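Local structure of thioesterase PA1618 (Pseudomonas aeruginosa, 4QD8) at the interface of chains A and B and the interface of chains A and C. The protein hydrolyses acyl thioesters as a hotdog-fold thioesterase of the PaaI family, possibly acting on aromatic acyl-CoA substrates such as 1,4-dihydroxy-2-naphthoyl-CoA. Sequence-based numbering; all coordinates share one arbitrary frame. Chains: chain A/B/C, Thioesterase PA1618.

Strand 80-91 of chain A takes part in both contacts, and their C-alpha centres lie about 8 Å apart. Contact 1 joins chain A to chain B by side chains projecting from facing sheets, whereas contact 2 joins chain A to chain C along the strand backbone and brings the amino end of helix 56-72 of chain A up to the likely catalytic glutamate, midway along the same helix of chain C. A:Ala89 and A:Asn90 belong to both. A:Asn90 turns its amide toward chain B while its backbone forms a beta bridge with chain C. The same short stretch thus ties a paired hotdog unit to a neighbouring subunit in the deposited tetramer.

Contact 1: the interface of chains A and B. Residues chain A 88-90, 92, 119, 130-132; chain B 88, 107-108, 115, 132, 134.
Two arginine-asparagine pairs, related by the two-fold axis, form the polar centre of this sheet-to-sheet interface. B:Arg132 presents the end of its guanidinium to A:Asn88, and NH1 and NH2 both donate to the amide oxygen OD1, the latter at 2.7 Å. NH1 arrives nearly along the C=O axis (164°), while NH2 comes from above the carbonyl plane. A:Arg132 grips B:Asn88 in the same way, its NH2 2.8 Å from OD1. The two like-charged groups meet around water 1, which lies 2.9 Å from NH1 of A:Arg132 and from NH1 of B:Arg132; the water and the amide oxygens probably ease their repulsion.

Beside this pair, A:Asn90 reaches tip to tip toward chain B. With the amide as modelled, OG1 of B:Thr134 donates to its OD1 at 2.9 Å, in the carbonyl plane on a lone pair. Its ND2 stands 2.8 Å from NE of B:Arg132, setting donor against donor; the modelled orientation may be reversed, since a flipped amide would offer oxygen to NE and nitrogen to OG1, which would then accept, satisfying both contacts. The amide is turned almost perpendicular to the guanidinium (87°).

Farther out, B:Arg132 is positioned by its bend at chi3 (67°), with CG anti to the backbone N. ND2 of B:Asn88 lies toward the rim of one face of its guanidinium, and the carbonyl O of A:Ile130 over the centre of the other. A:Ile130 CG2 packs on CD of B:Arg132 at 3.6 Å. B:Ile107 fills the flank, its CD1 against A:Ile130 CD1 and the guanidinium of A:Arg119, its CG2 meeting A:Leu92 CD1 at 3.8 Å. Strands 80-91 and 127-139 supply the central residues, on the sheet faces turned away from the long hotdog helices.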
ATOM      1  N   ASN A  88      -1.936  -1.144  -4.847  1.00 13.61           N
ATOM      2  CA  ASN A  88      -2.669  -0.971  -3.598  1.00 15.50           C
ATOM      3  C   ASN A  88      -4.013  -0.344  -3.912  1.00 15.23           C
ATOM      4  O   ASN A  88      -4.184   0.274  -4.956  1.00 14.60           O
ATOM      5  CB  ASN A  88      -1.878  -0.134  -2.589  1.00 14.77           C
ATOM      6  CG  ASN A  88      -1.517   1.251  -3.119  1.00 16.61           C
ATOM      7  OD1 ASN A  88      -2.376   2.120  -3.272  1.00 16.68           O
ATOM      8  ND2 ASN A  88      -0.241   1.443  -3.440  1.00 18.67           N
ATOM      9  N   ALA A  89      -4.985  -0.538  -3.034  1.00 12.42           N
ATOM     10  CA  ALA A  89      -6.310   0.027  -3.269  1.00 12.94           C
ATOM     11  C   ALA A  89      -7.043   0.232  -1.956  1.00 16.76           C
ATOM     12  O   ALA A  89      -6.908  -0.571  -1.034  1.00 16.41           O
ATOM     13  CB  ALA A  89      -7.123  -0.896  -4.177  1.00 14.69           C
ATOM     14  N   ASN A  90      -7.795   1.321  -1.876  1.00 11.52           N
ATOM     15  CA  ASN A  90      -8.824   1.441  -0.830  1.00 13.79           C
ATOM     16  C   ASN A  90     -10.189   1.123  -1.414  1.00 14.13           C
ATOM     17  O   ASN A  90     -10.583   1.690  -2.428  1.00 15.03           O
ATOM     18  CB  ASN A  90      -8.842   2.851  -0.235  1.00 16.00           C
ATOM     19  CG  ASN A  90      -7.899   3.002   0.934  1.00 19.72           C
ATOM     20  OD1 ASN A  90      -8.303   2.911   2.106  1.00 20.41           O
ATOM     21  ND2 ASN A  90      -6.633   3.227   0.637  1.00 16.04           N
ATOM     22  N   LEU A  92     -13.852   1.761  -1.044  1.00 14.63           N
ATOM     23  CA  LEU A  92     -14.595   2.876  -0.467  1.00 15.22           C
ATOM     24  C   LEU A  92     -16.084   2.589  -0.274  1.00 17.73           C
ATOM     25  O   LEU A  92     -16.655   2.907   0.770  1.00 19.53           O
ATOM     26  CB  LEU A  92     -14.464   4.102  -1.362  1.00 15.15           C
ATOM     27  CG  LEU A  92     -13.032   4.483  -1.731  1.00 15.99           C
ATOM     28  CD1 LEU A  92     -13.055   5.630  -2.721  1.00 16.54           C
ATOM     29  CD2 LEU A  92     -12.236   4.850  -0.470  1.00 18.63           C
ATOM     30  N   ARG A 119      -9.075   5.683 -10.488  1.00 14.09           N
ATOM     31  CA  ARG A 119     -10.289   5.990  -9.715  1.00 16.16           C
ATOM     32  C   ARG A 119     -11.481   5.200 -10.256  1.00 16.49           C
ATOM     33  O   ARG A 119     -11.763   5.244 -11.454  1.00 16.59           O
ATOM     34  CB  ARG A 119     -10.633   7.489  -9.791  1.00 17.87           C
ATOM     35  CG  ARG A 119      -9.515   8.472  -9.443  1.00 22.02           C
ATOM     36  CD  ARG A 119      -9.014   8.294  -8.034  1.00 22.48           C
ATOM     37  NE  ARG A 119      -7.960   9.264  -7.733  1.00 25.89           N
ATOM     38  CZ  ARG A 119      -8.168  10.456  -7.180  1.00 29.48           C
ATOM     39  NH1 ARG A 119      -9.396  10.833  -6.841  1.00 32.15           N
ATOM     40  NH2 ARG A 119      -7.140  11.263  -6.951  1.00 28.98           N
ATOM     41  N   ILE A 130     -10.265   3.436  -4.874  1.00 13.74           N
ATOM     42  CA  ILE A 130      -9.154   4.188  -5.439  1.00 15.85           C
ATOM     43  C   ILE A 130      -7.941   3.280  -5.409  1.00 14.27           C
ATOM     44  O   ILE A 130      -7.681   2.626  -4.401  1.00 14.10           O
ATOM     45  CB  ILE A 130      -8.875   5.527  -4.704  1.00 15.08           C
ATOM     46  CG1 ILE A 130      -7.618   6.194  -5.285  1.00 17.37           C
ATOM     47  CG2 ILE A 130      -8.731   5.328  -3.174  1.00 13.94           C
ATOM     48  CD1 ILE A 130      -7.434   7.629  -4.798  1.00 19.61           C
ATOM     49  N   ALA A 131      -7.207   3.212  -6.517  1.00 12.45           N
ATOM     50  CA  ALA A 131      -6.054   2.325  -6.589  1.00 12.83           C
ATOM     51  C   ALA A 131      -4.831   3.111  -7.005  1.00 14.18           C
ATOM     52  O   ALA A 131      -4.944   4.126  -7.687  1.00 14.55           O
ATOM     53  CB  ALA A 131      -6.302   1.179  -7.567  1.00 14.78           C
ATOM     54  N   ARG A 132      -3.663   2.642  -6.586  1.00 14.84           N
ATOM     55  CA  ARG A 132      -2.422   3.168  -7.150  1.00 14.72           C
ATOM     56  C   ARG A 132      -1.560   2.013  -7.621  1.00 12.69           C
ATOM     57  O   ARG A 132      -1.385   0.997  -6.927  1.00 13.62           O
ATOM     58  CB  ARG A 132      -1.683   4.088  -6.170  1.00 12.76           C
ATOM     59  CG  ARG A 132      -0.582   4.918  -6.867  1.00 13.56           C
ATOM     60  CD  ARG A 132      -0.011   6.019  -5.970  1.00 14.35           C
ATOM     61  NE  ARG A 132       0.809   5.461  -4.908  1.00 15.69           N
ATOM     62  CZ  ARG A 132       0.429   5.328  -3.643  1.00 17.98           C
ATOM     63  NH1 ARG A 132      -0.763   5.766  -3.248  1.00 17.62           N
ATOM     64  NH2 ARG A 132       1.253   4.773  -2.770  1.00 19.49           N
TER
ATOM     65  N   ASN B  88       0.353   4.571   2.739  1.00 14.68           N
ATOM     66  CA  ASN B  88       1.273   4.065   1.731  1.00 15.55           C
ATOM     67  C   ASN B  88       1.811   5.232   0.919  1.00 15.99           C
ATOM     68  O   ASN B  88       1.226   6.308   0.905  1.00 14.18           O
ATOM     69  CB  ASN B  88       0.584   3.032   0.841  1.00 16.64           C
ATOM     70  CG  ASN B  88      -0.685   3.560   0.209  1.00 19.22           C
ATOM     71  OD1 ASN B  88      -0.645   4.405  -0.687  1.00 16.93           O
ATOM     72  ND2 ASN B  88      -1.830   3.088   0.699  1.00 20.60           N
ATOM     73  N   ILE B 107     -10.479  11.915  -0.385  1.00 14.23           N
ATOM     74  CA  ILE B 107     -11.002  10.891  -1.285  1.00 16.78           C
ATOM     75  C   ILE B 107     -12.372  10.440  -0.779  1.00 15.24           C
ATOM     76  O   ILE B 107     -13.342  10.338  -1.543  1.00 17.03           O
ATOM     77  CB  ILE B 107     -10.046   9.677  -1.349  1.00 15.93           C
ATOM     78  CG1 ILE B 107      -8.710  10.088  -1.971  1.00 18.14           C
ATOM     79  CG2 ILE B 107     -10.668   8.544  -2.168  1.00 20.22           C
ATOM     80  CD1 ILE B 107      -8.876  10.782  -3.287  1.00 21.19           C
ATOM     81  N   HIS B 108     -12.439  10.215   0.520  1.00 16.35           N
ATOM     82  CA  HIS B 108     -13.656   9.735   1.154  1.00 20.62           C
ATOM     83  C   HIS B 108     -13.646  10.059   2.642  1.00 18.96           C
ATOM     84  O   HIS B 108     -12.699   9.743   3.365  1.00 17.13           O
ATOM     85  CB  HIS B 108     -13.797   8.226   0.942  1.00 20.39           C
ATOM     86  CG  HIS B 108     -14.960   7.620   1.664  1.00 20.22           C
ATOM     87  ND1 HIS B 108     -14.831   6.568   2.546  1.00 23.03           N
ATOM     88  CD2 HIS B 108     -16.277   7.946   1.656  1.00 21.47           C
ATOM     89  CE1 HIS B 108     -16.018   6.257   3.033  1.00 20.05           C
ATOM     90  NE2 HIS B 108     -16.914   7.067   2.504  1.00 23.16           N
ATOM     91  N   VAL B 115     -10.181   8.678   3.989  1.00 15.58           N
ATOM     92  CA  VAL B 115      -9.087   8.403   3.060  1.00 13.95           C
ATOM     93  C   VAL B 115      -8.645   9.726   2.414  1.00 15.24           C
ATOM     94  O   VAL B 115      -9.463  10.441   1.833  1.00 14.66           O
ATOM     95  CB  VAL B 115      -9.504   7.379   1.990  1.00 14.46           C
ATOM     96  CG1 VAL B 115      -8.307   7.078   1.080  1.00 15.24           C
ATOM     97  CG2 VAL B 115      -9.997   6.095   2.640  1.00 15.24           C
ATOM     98  N   ARG B 132      -1.192   7.952   0.207  1.00 14.54           N
ATOM     99  CA  ARG B 132      -2.610   7.800   0.518  1.00 13.64           C
ATOM    100  C   ARG B 132      -2.691   7.327   1.967  1.00 13.36           C
ATOM    101  O   ARG B 132      -1.943   6.440   2.408  1.00 15.58           O
ATOM    102  CB  ARG B 132      -3.303   6.812  -0.446  1.00 12.42           C
ATOM    103  CG  ARG B 132      -4.848   6.935  -0.420  1.00 13.52           C
ATOM    104  CD  ARG B 132      -5.600   6.172  -1.526  1.00 15.23           C
ATOM    105  NE  ARG B 132      -5.459   4.729  -1.364  1.00 15.30           N
ATOM    106  CZ  ARG B 132      -4.635   3.958  -2.074  1.00 18.29           C
ATOM    107  NH1 ARG B 132      -3.904   4.472  -3.052  1.00 16.64           N
ATOM    108  NH2 ARG B 132      -4.557   2.661  -1.817  1.00 20.22           N
ATOM    109  N   THR B 134      -5.214   6.253   5.253  1.00 14.55           N
ATOM    110  CA  THR B 134      -6.506   5.866   5.799  1.00 13.54           C
ATOM    111  C   THR B 134      -6.484   6.124   7.301  1.00 13.37           C
ATOM    112  O   THR B 134      -5.616   5.614   8.006  1.00 15.98           O
ATOM    113  CB  THR B 134      -6.754   4.387   5.541  1.00 15.29           C
ATOM    114  OG1 THR B 134      -6.623   4.139   4.137  1.00 18.03           O
ATOM    115  CG2 THR B 134      -8.161   3.989   6.009  1.00 16.29           C
TER
HETATM  116  O   HOH W   1      -3.146   6.997  -4.246  1.00 16.79           O

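Contact 2: the interface of chains A and C. Residues chain A 56, 89-91; chain C 64, 84-86.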
ATOM      1  N   GLY A  56     -13.475  -7.270  -4.123  1.00 16.36           N
ATOM      2  CA  GLY A  56     -12.464  -6.226  -4.092  1.00 16.41           C
ATOM      3  C   GLY A  56     -11.289  -6.553  -4.990  1.00 16.54           C
ATOM      4  O   GLY A  56     -10.662  -5.662  -5.562  1.00 14.09           O
ATOM      5  N   ALA A  89      -4.985  -0.538  -3.034  1.00 12.42           N
ATOM      6  CA  ALA A  89      -6.310   0.027  -3.269  1.00 12.94           C
ATOM      7  C   ALA A  89      -7.043   0.232  -1.956  1.00 16.76           C
ATOM      8  O   ALA A  89      -6.908  -0.571  -1.034  1.00 16.41           O
ATOM      9  CB  ALA A  89      -7.123  -0.896  -4.177  1.00 14.69           C
ATOM     10  N   ASN A  90      -7.795   1.321  -1.876  1.00 11.52           N
ATOM     11  CA  ASN A  90      -8.824   1.441  -0.830  1.00 13.79           C
ATOM     12  C   ASN A  90     -10.189   1.123  -1.414  1.00 14.13           C
ATOM     13  O   ASN A  90     -10.583   1.690  -2.428  1.00 15.03           O
ATOM     14  CB  ASN A  90      -8.842   2.851  -0.235  1.00 16.00           C
ATOM     15  CG  ASN A  90      -7.899   3.002   0.934  1.00 19.72           C
ATOM     16  OD1 ASN A  90      -8.303   2.911   2.106  1.00 20.41           O
ATOM     17  ND2 ASN A  90      -6.633   3.227   0.637  1.00 16.04           N
ATOM     18  N   HIS A  91     -10.915   0.215  -0.758  1.00 13.96           N
ATOM     19  CA  HIS A  91     -12.290  -0.091  -1.098  1.00 15.25           C
ATOM     20  C   HIS A  91     -13.205   0.858  -0.316  1.00 17.31           C
ATOM     21  O   HIS A  91     -13.280   0.802   0.912  1.00 18.32           O
ATOM     22  CB  HIS A  91     -12.582  -1.572  -0.784  1.00 15.40           C
ATOM     23  CG  HIS A  91     -11.639  -2.526  -1.452  1.00 15.27           C
ATOM     24  ND1 HIS A  91     -11.459  -2.562  -2.825  1.00 16.31           N
ATOM     25  CD2 HIS A  91     -10.829  -3.484  -0.945  1.00 17.39           C
ATOM     26  CE1 HIS A  91     -10.579  -3.496  -3.124  1.00 16.81           C
ATOM     27  NE2 HIS A  91     -10.174  -4.071  -2.006  1.00 17.37           N
TER
ATOM     28  N   GLU C  64      -7.497 -11.769  -1.813  1.00 14.75           N
ATOM     29  CA  GLU C  64      -8.671 -11.176  -1.162  1.00 15.70           C
ATOM     30  C   GLU C  64      -9.761 -12.220  -0.900  1.00 16.27           C
ATOM     31  O   GLU C  64     -10.450 -12.144   0.121  1.00 15.89           O
ATOM     32  CB  GLU C  64      -9.202  -9.953  -1.934  1.00 16.95           C
ATOM     33  CG  GLU C  64     -10.240  -9.180  -1.135  1.00 21.95           C
ATOM     34  CD  GLU C  64     -10.272  -7.672  -1.400  1.00 15.30           C
ATOM     35  OE1 GLU C  64      -9.274  -7.071  -1.894  1.00 23.31           O
ATOM     36  OE2 GLU C  64     -11.319  -7.098  -1.068  1.00 25.76           O
ATOM     37  N   GLY C  84     -13.612  -6.120   2.425  1.00 20.23           N
ATOM     38  CA  GLY C  84     -12.284  -5.574   2.189  1.00 19.56           C
ATOM     39  C   GLY C  84     -12.263  -4.073   2.395  1.00 16.40           C
ATOM     40  O   GLY C  84     -13.147  -3.354   1.920  1.00 19.40           O
ATOM     41  N   LEU C  85     -11.231  -3.580   3.076  1.00 15.48           N
ATOM     42  CA  LEU C  85     -11.079  -2.149   3.290  1.00 15.34           C
ATOM     43  C   LEU C  85      -9.863  -1.595   2.547  1.00 14.83           C
ATOM     44  O   LEU C  85      -9.948  -0.566   1.885  1.00 15.53           O
ATOM     45  CB  LEU C  85     -10.983  -1.846   4.788  1.00 15.33           C
ATOM     46  CG  LEU C  85     -10.881  -0.382   5.217  1.00 18.55           C
ATOM     47  CD1 LEU C  85     -12.190   0.322   4.927  1.00 22.98           C
ATOM     48  CD2 LEU C  85     -10.526  -0.273   6.700  1.00 22.69           C
ATOM     49  N   GLU C  86      -8.731  -2.271   2.679  1.00 14.07           N
ATOM     50  CA  GLU C  86      -7.522  -1.856   1.968  1.00 16.77           C
ATOM     51  C   GLU C  86      -6.751  -3.090   1.570  1.00 14.20           C
ATOM     52  O   GLU C  86      -6.684  -4.057   2.317  1.00 14.72           O
ATOM     53  CB  GLU C  86      -6.650  -0.969   2.867  1.00 17.75           C
ATOM     54  CG  GLU C  86      -5.819   0.079   2.095  1.00 18.44           C
ATOM     55  CD  GLU C  86      -4.503  -0.450   1.592  1.00 21.91           C
ATOM     56  OE1 GLU C  86      -4.076  -1.542   2.029  1.00 22.81           O
ATOM     57  OE2 GLU C  86      -3.881   0.251   0.758  1.00 21.43           O
TER
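In this hotdog thioesterase, strand 80-91 of chain A runs antiparallel to its counterpart in chain C, with a beta bridge between A:Asn90 and C:Glu86. At the end of the pairing, the backbone N of A:His91 donates to the carbonyl O of C:Leu85 at 2.9 Å, approaching from above the carbonyl plane.

From this fixed backbone the A:His91 side chain leaves with CG anti to the carbonyl carbon and beside the backbone N (chi1 -55°), which sends the ring along the partner strand toward the helix of chain C. CB rests 3.3 Å from the carbonyl O of C:Gly84, and CG stays near the same oxygen. On one edge of the imidazole, CD2 passes the C:Gly84 backbone and comes 3.6 Å from the carboxylate OE2 of C:Glu64. At the tip, NE2 donates to OE1 of C:Glu64 at 3.1 Å. The oxygen uses its syn lone pair but sits 25° out of the ring plane, and ring and carboxylate are turned 63° apart, so the bond is not ideally aligned.

C:Glu64 lies in helix 56-72 of chain C and extends with CG anti to the backbone N before bending at chi2. In this family such a helix glutamate is the catalytic carboxylate, nucleophile or general base. Its OE2 lies 3.3 Å from CA of A:Gly56, the first residue of the opposing helix 56-72, whose amino end would be expected to polarise a thioester carbonyl. The histidine probably steadies the carboxylate and may lower its pKa. On the other flank, C:Glu86 crosses A:Asn90 obliquely, its aliphatic CG lying 3.4 Å from the carbonyl O of A:Ala89.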